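PDB 4PG7: homoserine dehydrogenase, which catalyses the NAD(P)-dependent interconversion of L-homoserine and L-aspartate beta-semialdehyde in the aspartate pathway of amino-acid biosynthesis. Local coordinates for residues V217-A223 / V243-S249; A222-V226 / N280-E284; G250-D255 / D438-P442. All blocks are in the same frame, centred on the assembly; numbering follows the deposited sequence.

Overall arrangement
The three contacts follow one path from helix 220-234, across the large mixed sheet, to a bound lysine. Contacts 1 and 2 share Ala222 and Ala223, and their centres lie about 7 Å apart. Their strand segments are neighbours in the sheet, joined where Arg246 N meets Val283 O at 2.9 Å. Contact 3, centred about 14 Å from contact 1 and about 18 Å from contact 2, links the chain just after 243-249 to strand 436-444 of the C-terminal domain. Arg246 NH1 reaches Val440 O there at 3.0 Å. Contacts 1 and 3 both touch the lysine, whereas the Val283 side chain of contact 2 is about 13 Å from it.

Contact 1: residues V217-A223 / V243-S249; sequences VEGVDAA and VKRRGIS. With LYS (lysine), chain K.
Gly247 lies against the backbone of Val217 and Glu218, and this is where the contact is tightest: the CA atoms of Gly247 and Glu218 are 3.8 Å apart. Gly247, having no side chain, lets its CA come to 3.2 Å from Val217 O. That oxygen also accepts from Ile248 N at 2.9 Å, with the donor nearly in line with the C=O bond (172°). Val217 CG1 rests on Ser249 CB at 3.9 Å, and Phe196 touches both residues.

The side holding Arg245 and Glu218 is looser and wetter. Arg245 runs out extended, then bends at chi3 (53°), which brings NH1 to Glu218 O at 2.9 Å. That oxygen lies near the guanidinium plane, while Val220 CG2 sits over one face, offset toward the rim. Glu218 OE1 accepts from two waters, which in turn accept from Gly247 N at 2.9 Å and from Ser249 N at 3.1 Å.

Direct and water-mediated bonds thus tie the turn before helix 220-234 to the loop that follows Arg246. Arg246 NH1 is hydrogen-bonded to Val440 O, and the bound lysine's NZ lies over one guanidinium face; both groups are probably cationic and would tend to repel.

Contact 2: residues A222-V226 / N280-E284; sequences AARKV and NASVE
Val226 and Val283 pass side by side, pointing opposite ways, with their CG2 methyls 3.8 Å apart. Each valine divides its two methyls between different neighbours. On Val226, CG1 stands anti to the backbone N (chi1 167°) and reaches Ala281 CB at 3.7 Å, leaving CG2 to touch Val283. On Val283, CG1 meets Ala222 CB at 3.8 Å, while CG2 presses on the helix backbone itself, 3.5 Å from Ala223 CA. The short side chains of Ala222 and Ala223 are consistent with this close approach.

The segment axes approach to 8.1 Å and are close to antiparallel, with 158° between their N-to-C directions. Ala281 and Val283 direct their side chains toward the helix, whereas that of the intervening Ser282 points away. One turn of helix, from Ala222 to Val226, therefore spans two inward-facing strand positions. Around this layer, Leu268 of strand 264-275 touches Val283, and Leu240 touches Ala223.

With no hydrogen bond between the segments, helix 220-234 is held on the face of the sheet here by van der Waals contact and burial of small aliphatic groups; Ala281 and Val283 make backbone hydrogen bonds with Lys244, and Val283 also with Arg246.

Contact 3: residues G250-D255 / D438-P442; sequences GVTLTD and DKVYP. With LYS (lysine), chain K.
Asp255 and Lys439 form a short salt bridge, with Lys439 NZ 2.6 Å from Asp255 OD2. The two side chains approach head-on, and the ammonium meets the syn side of the oxygen, 24° out of the carboxylate plane. On its anti side the same oxygen accepts from Thr252 N at 2.9 Å, in a bond of 160° at the hydrogen. Asp255 N in turn donates to Thr252 OG1 at 3.1 Å, completing a capping box at the start of helix 253-262. The other carboxylate oxygen, OD1, is hydrogen-bonded to Tyr410 OH, so both oxygens are engaged and the rotation of the carboxylate should be restricted. The several donors probably favour its charged form.

Lys439 leaves its backbone with CG between N and the carbonyl carbon (chi1 62°), then runs extended to place NZ among oxygens: besides the carboxylate, it donates to Tyr441 OH at 3.1 Å and lies 3.0 Å from Gly250 O. The bound lysine lies alongside, its CD 3.5 Å from Lys439 CD. At the ligand's carboxylate end, Asp438 OD1 approaches the ligand O at 2.6 Å, so close for two oxygens that one of the acid groups probably holds a proton and donates it. Thr252 CG2 packs near the ligand's amino nitrogen.

Farther out the packing is mainly apolar. Val251 lies aslant the end of the Tyr441 side chain, its CG2 4.3 Å from Tyr441 CZ.

Strand 436-444 runs between strands 278-289 and 375-382; Asp438 and Lys439 both face Val380 in a classic beta bulge. Tyr441 touches Leu287 on one neighbour and Phe378 on the other. Gly250, Thr252, Asp438 and Lys439, with Arg246, line the lysine pocket between this strand and the start of helix 253-262.

Contact 1: residues V217-A223 / V243-S249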
loop_
_atom_site.group_PDB
_atom_site.type_symbol
_atom_site.label_atom_id
_atom_site.label_comp_id
_atom_site.label_asym_id
_atom_site.label_seq_id
_atom_site.Cartn_x
_atom_site.Cartn_y
_atom_site.Cartn_z
ATOM N N VAL A 217 17.335 -7.996 -15.715
ATOM C CA VAL A 217 17.962 -6.880 -16.415
ATOM C C VAL A 217 17.298 -6.527 -17.740
ATOM O O VAL A 217 17.274 -5.366 -18.118
ATOM C CB VAL A 217 19.460 -7.194 -16.598
ATOM C CG1 VAL A 217 20.082 -6.435 -17.751
ATOM C CG2 VAL A 217 20.192 -6.906 -15.294
ATOM N N GLU A 218 16.729 -7.505 -18.432
ATOM C CA GLU A 218 16.034 -7.230 -19.702
ATOM C C GLU A 218 14.552 -6.923 -19.513
ATOM O O GLU A 218 13.800 -6.752 -20.490
ATOM C CB GLU A 218 16.240 -8.397 -20.685
ATOM C CG GLU A 218 17.697 -8.621 -21.038
ATOM C CD GLU A 218 18.349 -7.390 -21.598
ATOM O OE1 GLU A 218 17.699 -6.637 -22.363
ATOM O OE2 GLU A 218 19.521 -7.174 -21.279
ATOM N N GLY A 219 14.107 -6.887 -18.258
ATOM C CA GLY A 219 12.746 -6.474 -17.954
ATOM C C GLY A 219 11.667 -7.524 -18.181
ATOM O O GLY A 219 10.461 -7.199 -18.177
ATOM N N VAL A 220 12.068 -8.776 -18.362
ATOM C CA VAL A 220 11.098 -9.853 -18.642
ATOM C C VAL A 220 10.233 -10.122 -17.407
ATOM O O VAL A 220 8.997 -10.182 -17.503
ATOM C CB VAL A 220 11.787 -11.165 -19.118
ATOM C CG1 VAL A 220 10.750 -12.240 -19.413
ATOM C CG2 VAL A 220 12.639 -10.895 -20.342
ATOM N N ASP A 221 10.873 -10.270 -16.258
ATOM C CA ASP A 221 10.158 -10.459 -14.981
ATOM C C ASP A 221 9.151 -9.353 -14.745
ATOM O O ASP A 221 7.998 -9.615 -14.381
ATOM C CB ASP A 221 11.137 -10.500 -13.799
ATOM C CG ASP A 221 10.428 -10.607 -12.466
ATOM O OD1 ASP A 221 9.635 -11.560 -12.331
ATOM O OD2 ASP A 221 10.658 -9.752 -11.552
ATOM N N ALA A 222 9.590 -8.109 -14.950
ATOM C CA ALA A 222 8.720 -6.964 -14.790
ATOM C C ALA A 222 7.549 -7.002 -15.785
ATOM O O ALA A 222 6.422 -6.670 -15.421
ATOM C CB ALA A 222 9.510 -5.682 -14.950
ATOM N N ALA A 223 7.805 -7.422 -17.022
ATOM C CA ALA A 223 6.734 -7.522 -18.023
ATOM C C ALA A 223 5.686 -8.572 -17.643
ATOM O O ALA A 223 4.482 -8.344 -17.796
ATOM C CB ALA A 223 7.302 -7.813 -19.402
ATOM N N VAL A 243 3.378 -6.591 -24.211
ATOM C CA VAL A 243 4.056 -5.617 -23.357
ATOM C C VAL A 243 5.305 -5.109 -24.064
ATOM O O VAL A 243 6.264 -5.835 -24.222
ATOM C CB VAL A 243 4.454 -6.199 -21.990
ATOM C CG1 VAL A 243 5.123 -5.133 -21.117
ATOM C CG2 VAL A 243 3.236 -6.762 -21.277
ATOM N N LYS A 244 5.298 -3.851 -24.475
ATOM C CA LYS A 244 6.482 -3.257 -25.080
ATOM C C LYS A 244 7.553 -3.186 -24.014
ATOM O O LYS A 244 7.343 -2.564 -22.978
ATOM C CB LYS A 244 6.160 -1.859 -25.630
ATOM C CG LYS A 244 5.163 -1.887 -26.788
ATOM C CD LYS A 244 4.845 -0.482 -27.285
ATOM C CE LYS A 244 4.028 -0.498 -28.573
ATOM N NZ LYS A 244 2.695 -1.145 -28.392
ATOM N N ARG A 245 8.702 -3.807 -24.274
ATOM C CA ARG A 245 9.695 -4.023 -23.228
ATOM C C ARG A 245 11.099 -3.594 -23.621
ATOM O O ARG A 245 11.548 -3.869 -24.724
ATOM C CB ARG A 245 9.716 -5.497 -22.888
ATOM C CG ARG A 245 10.725 -5.886 -21.830
ATOM C CD ARG A 245 10.658 -7.377 -21.564
ATOM N NE ARG A 245 10.793 -8.145 -22.797
ATOM C CZ ARG A 245 11.930 -8.372 -23.446
ATOM N NH1 ARG A 245 13.084 -7.900 -23.012
ATOM N NH2 ARG A 245 11.910 -9.087 -24.556
ATOM N N ARG A 246 11.761 -2.890 -22.709
ATOM C CA ARG A 246 13.180 -2.585 -22.803
ATOM C C ARG A 246 13.755 -2.670 -21.392
ATOM O O ARG A 246 13.150 -2.177 -20.435
ATOM C CB ARG A 246 13.400 -1.179 -23.383
ATOM C CG ARG A 246 14.830 -0.652 -23.223
ATOM C CD ARG A 246 14.948 0.830 -23.560
ATOM N NE ARG A 246 14.839 1.081 -24.987
ATOM C CZ ARG A 246 14.541 2.252 -25.554
ATOM N NH1 ARG A 246 14.273 3.341 -24.835
ATOM N NH2 ARG A 246 14.479 2.322 -26.877
ATOM N N GLY A 247 14.929 -3.269 -21.262
ATOM C CA GLY A 247 15.574 -3.458 -19.974
ATOM C C GLY A 247 16.439 -2.281 -19.607
ATOM O O GLY A 247 16.333 -1.231 -20.226
ATOM N N ILE A 248 17.317 -2.492 -18.625
ATOM C CA ILE A 248 18.178 -1.437 -18.101
ATOM C C ILE A 248 19.624 -1.523 -18.560
ATOM O O ILE A 248 20.427 -0.666 -18.201
ATOM C CB ILE A 248 18.168 -1.385 -16.542
ATOM C CG1 ILE A 248 18.670 -2.684 -15.919
ATOM C CG2 ILE A 248 16.774 -1.058 -16.021
ATOM C CD1 ILE A 248 19.177 -2.489 -14.506
ATOM N N SER A 249 19.976 -2.513 -19.379
ATOM C CA SER A 249 21.397 -2.720 -19.696
ATOM C C SER A 249 22.003 -1.581 -20.519
ATOM O O SER A 249 23.225 -1.382 -20.515
ATOM C CB SER A 249 21.628 -4.074 -20.380
ATOM O OG SER A 249 21.157 -4.061 -21.712
HETATM N N LYS K . 25.107 3.440 -24.378
HETATM C CA LYS K . 24.018 2.849 -25.227
HETATM C C LYS K . 23.710 3.695 -26.458
HETATM O O LYS K . 22.576 3.676 -26.974
HETATM C CB LYS K . 22.743 2.665 -24.402
HETATM C CG LYS K . 21.713 1.766 -25.055
HETATM C CD LYS K . 20.334 2.403 -25.109
HETATM C CE LYS K . 19.396 1.515 -25.895
HETATM N NZ LYS K . 18.020 2.068 -26.011
HETATM O OXT LYS K . 24.599 4.395 -26.966
HETATM O O HOH W 1 16.128 -4.607 -23.515
HETATM O O HOH W 2 18.446 -4.166 -21.514
#

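Contact 2: residues A222-V226 / N280-E284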
loop_
_atom_site.group_PDB
_atom_site.type_symbol
_atom_site.label_atom_id
_atom_site.label_comp_id
_atom_site.label_asym_id
_atom_site.label_seq_id
_atom_site.Cartn_x
_atom_site.Cartn_y
_atom_site.Cartn_z
ATOM N N ALA A 222 9.590 -8.109 -14.950
ATOM C CA ALA A 222 8.720 -6.964 -14.790
ATOM C C ALA A 222 7.549 -7.002 -15.785
ATOM O O ALA A 222 6.422 -6.670 -15.421
ATOM C CB ALA A 222 9.510 -5.682 -14.950
ATOM N N ALA A 223 7.805 -7.422 -17.022
ATOM C CA ALA A 223 6.734 -7.522 -18.023
ATOM C C ALA A 223 5.686 -8.572 -17.643
ATOM O O ALA A 223 4.482 -8.344 -17.796
ATOM C CB ALA A 223 7.302 -7.813 -19.402
ATOM N N ARG A 224 6.128 -9.696 -17.094
ATOM C CA ARG A 224 5.173 -10.686 -16.573
ATOM C C ARG A 224 4.294 -10.083 -15.481
ATOM O O ARG A 224 3.088 -10.284 -15.472
ATOM C CB ARG A 224 5.898 -11.941 -16.077
ATOM C CG ARG A 224 6.545 -12.735 -17.209
ATOM C CD ARG A 224 7.044 -14.100 -16.756
ATOM N NE ARG A 224 7.952 -13.964 -15.624
ATOM C CZ ARG A 224 9.281 -14.048 -15.671
ATOM N NH1 ARG A 224 9.910 -14.288 -16.816
ATOM N NH2 ARG A 224 9.986 -13.895 -14.551
ATOM N N LYS A 225 4.884 -9.321 -14.574
ATOM C CA LYS A 225 4.107 -8.691 -13.511
ATOM C C LYS A 225 3.161 -7.622 -14.020
ATOM O O LYS A 225 2.101 -7.404 -13.427
ATOM C CB LYS A 225 5.025 -8.143 -12.414
ATOM C CG LYS A 225 5.638 -9.270 -11.582
ATOM C CD LYS A 225 6.769 -8.774 -10.707
ATOM C CE LYS A 225 7.433 -9.925 -9.936
ATOM N NZ LYS A 225 8.815 -9.519 -9.563
ATOM N N VAL A 226 3.531 -6.951 -15.108
ATOM C CA VAL A 226 2.630 -6.018 -15.770
ATOM C C VAL A 226 1.422 -6.731 -16.380
ATOM O O VAL A 226 0.305 -6.219 -16.306
ATOM C CB VAL A 226 3.360 -5.224 -16.863
ATOM C CG1 VAL A 226 2.372 -4.503 -17.766
ATOM C CG2 VAL A 226 4.306 -4.233 -16.214
ATOM N N ASN A 280 -2.737 -0.363 -22.851
ATOM C CA ASN A 280 -1.383 -0.179 -23.360
ATOM C C ASN A 280 -0.393 -0.487 -22.243
ATOM O O ASN A 280 -0.385 0.190 -21.219
ATOM C CB ASN A 280 -1.166 1.256 -23.838
ATOM C CG ASN A 280 -2.009 1.594 -25.038
ATOM O OD1 ASN A 280 -2.619 2.654 -25.085
ATOM N ND2 ASN A 280 -2.058 0.689 -26.019
ATOM N N ALA A 281 0.426 -1.507 -22.446
ATOM C CA ALA A 281 1.302 -2.015 -21.387
ATOM C C ALA A 281 2.754 -1.949 -21.815
ATOM O O ALA A 281 3.067 -2.236 -22.956
ATOM C CB ALA A 281 0.930 -3.442 -21.050
ATOM N N SER A 282 3.637 -1.580 -20.882
ATOM C CA SER A 282 5.057 -1.442 -21.172
ATOM C C SER A 282 5.938 -1.607 -19.949
ATOM O O SER A 282 5.499 -1.445 -18.811
ATOM C CB SER A 282 5.347 -0.066 -21.780
ATOM O OG SER A 282 4.850 0.970 -20.945
ATOM N N VAL A 283 7.195 -1.917 -20.219
ATOM C CA VAL A 283 8.240 -1.936 -19.228
ATOM C C VAL A 283 9.418 -1.243 -19.881
ATOM O O VAL A 283 9.871 -1.687 -20.932
ATOM C CB VAL A 283 8.657 -3.373 -18.896
ATOM C CG1 VAL A 283 9.876 -3.382 -17.991
ATOM C CG2 VAL A 283 7.524 -4.107 -18.219
ATOM N N GLU A 284 9.929 -0.180 -19.275
ATOM C CA GLU A 284 11.135 0.450 -19.799
ATOM C C GLU A 284 11.737 1.471 -18.851
ATOM O O GLU A 284 11.064 1.969 -17.939
ATOM C CB GLU A 284 10.866 1.104 -21.160
ATOM C CG GLU A 284 9.879 2.227 -21.103
ATOM C CD GLU A 284 9.469 2.697 -22.494
ATOM O OE1 GLU A 284 10.348 2.982 -23.343
ATOM O OE2 GLU A 284 8.259 2.802 -22.707
#

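Contact 3: residues G250-D255 / D438-P442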
loop_
_atom_site.group_PDB
_atom_site.type_symbol
_atom_site.label_atom_id
_atom_site.label_comp_id
_atom_site.label_asym_id
_atom_site.label_seq_id
_atom_site.Cartn_x
_atom_site.Cartn_y
_atom_site.Cartn_z
ATOM N N GLY A 250 21.152 -0.808 -21.178
ATOM C CA GLY A 250 21.591 0.382 -21.925
ATOM C C GLY A 250 21.558 1.707 -21.157
ATOM O O GLY A 250 21.978 2.735 -21.678
ATOM N N VAL A 251 21.084 1.695 -19.899
ATOM C CA VAL A 251 21.107 2.904 -19.076
ATOM C C VAL A 251 22.545 3.181 -18.626
ATOM O O VAL A 251 23.207 2.298 -18.093
ATOM C CB VAL A 251 20.183 2.764 -17.833
ATOM C CG1 VAL A 251 20.258 3.993 -16.944
ATOM C CG2 VAL A 251 18.743 2.536 -18.268
ATOM N N THR A 252 23.017 4.411 -18.799
ATOM C CA THR A 252 24.368 4.764 -18.416
ATOM C C THR A 252 24.368 5.769 -17.285
ATOM O O THR A 252 23.369 6.444 -17.033
ATOM C CB THR A 252 25.158 5.422 -19.579
ATOM O OG1 THR A 252 24.525 6.655 -19.944
ATOM C CG2 THR A 252 25.240 4.491 -20.813
ATOM N N LEU A 253 25.527 5.923 -16.659
ATOM C CA LEU A 253 25.707 6.903 -15.620
ATOM C C LEU A 253 25.457 8.311 -16.146
ATOM O O LEU A 253 24.902 9.158 -15.438
ATOM C CB LEU A 253 27.101 6.729 -15.015
ATOM C CG LEU A 253 27.410 7.498 -13.750
ATOM C CD1 LEU A 253 26.408 7.178 -12.662
ATOM C CD2 LEU A 253 28.849 7.182 -13.324
ATOM N N THR A 254 25.799 8.552 -17.406
ATOM C CA THR A 254 25.489 9.814 -18.028
ATOM C C THR A 254 23.973 10.058 -18.063
ATOM O O THR A 254 23.524 11.171 -17.801
ATOM C CB THR A 254 26.101 9.885 -19.434
ATOM O OG1 THR A 254 27.515 9.666 -19.328
ATOM C CG2 THR A 254 25.856 11.211 -20.065
ATOM N N ASP A 255 23.186 9.036 -18.389
ATOM C CA ASP A 255 21.718 9.187 -18.413
ATOM C C ASP A 255 21.252 9.583 -17.038
ATOM O O ASP A 255 20.490 10.504 -16.891
ATOM C CB ASP A 255 21.007 7.908 -18.832
ATOM C CG ASP A 255 21.288 7.533 -20.260
ATOM O OD1 ASP A 255 21.124 8.389 -21.147
ATOM O OD2 ASP A 255 21.678 6.376 -20.504
ATOM N N ASP A 438 19.883 8.987 -30.146
ATOM C CA ASP A 438 20.475 7.832 -29.486
ATOM C C ASP A 438 19.356 7.010 -28.883
ATOM O O ASP A 438 19.230 5.827 -29.148
ATOM C CB ASP A 438 21.429 8.282 -28.387
ATOM C CG ASP A 438 22.043 7.105 -27.607
ATOM O OD1 ASP A 438 22.161 5.995 -28.146
ATOM O OD2 ASP A 438 22.429 7.307 -26.454
ATOM N N LYS A 439 18.506 7.663 -28.094
ATOM C CA LYS A 439 17.382 6.984 -27.523
ATOM C C LYS A 439 16.388 7.955 -26.920
ATOM O O LYS A 439 16.677 9.139 -26.745
ATOM C CB LYS A 439 17.865 6.047 -26.438
ATOM C CG LYS A 439 18.548 6.748 -25.295
ATOM C CD LYS A 439 19.422 5.749 -24.559
ATOM C CE LYS A 439 20.222 6.405 -23.454
ATOM N NZ LYS A 439 21.159 5.395 -22.876
ATOM N N VAL A 440 15.237 7.405 -26.586
ATOM C CA VAL A 440 14.139 8.154 -26.012
ATOM C C VAL A 440 13.625 7.335 -24.855
ATOM O O VAL A 440 13.338 6.143 -25.003
ATOM C CB VAL A 440 13.006 8.385 -27.046
ATOM C CG1 VAL A 440 11.819 9.097 -26.416
ATOM C CG2 VAL A 440 13.508 9.193 -28.230
ATOM N N TYR A 441 13.514 7.976 -23.697
ATOM C CA TYR A 441 12.865 7.370 -22.539
ATOM C C TYR A 441 11.603 8.175 -22.216
ATOM O O TYR A 441 11.606 9.398 -22.345
ATOM C CB TYR A 441 13.768 7.408 -21.326
ATOM C CG TYR A 441 15.054 6.628 -21.382
ATOM C CD1 TYR A 441 15.229 5.551 -22.229
ATOM C CD2 TYR A 441 16.084 6.929 -20.503
ATOM C CE1 TYR A 441 16.418 4.836 -22.242
ATOM C CE2 TYR A 441 17.271 6.209 -20.506
ATOM C CZ TYR A 441 17.424 5.160 -21.357
ATOM O OH TYR A 441 18.607 4.436 -21.334
ATOM N N PRO A 442 10.531 7.502 -21.773
ATOM C CA PRO A 442 9.382 8.259 -21.265
ATOM C C PRO A 442 9.735 8.987 -19.989
ATOM O O PRO A 442 10.689 8.616 -19.299
ATOM C CB PRO A 442 8.308 7.185 -20.983
ATOM C CG PRO A 442 9.028 5.904 -20.959
ATOM C CD PRO A 442 10.315 6.050 -21.726
HETATM N N LYS K . 25.107 3.440 -24.378
HETATM C CA LYS K . 24.018 2.849 -25.227
HETATM C C LYS K . 23.710 3.695 -26.458
HETATM O O LYS K . 22.576 3.676 -26.974
HETATM C CB LYS K . 22.743 2.665 -24.402
HETATM C CG LYS K . 21.713 1.766 -25.055
HETATM C CD LYS K . 20.334 2.403 -25.109
HETATM C CE LYS K . 19.396 1.515 -25.895
HETATM N NZ LYS K . 18.020 2.068 -26.011
HETATM O OXT LYS K . 24.599 4.395 -26.966
#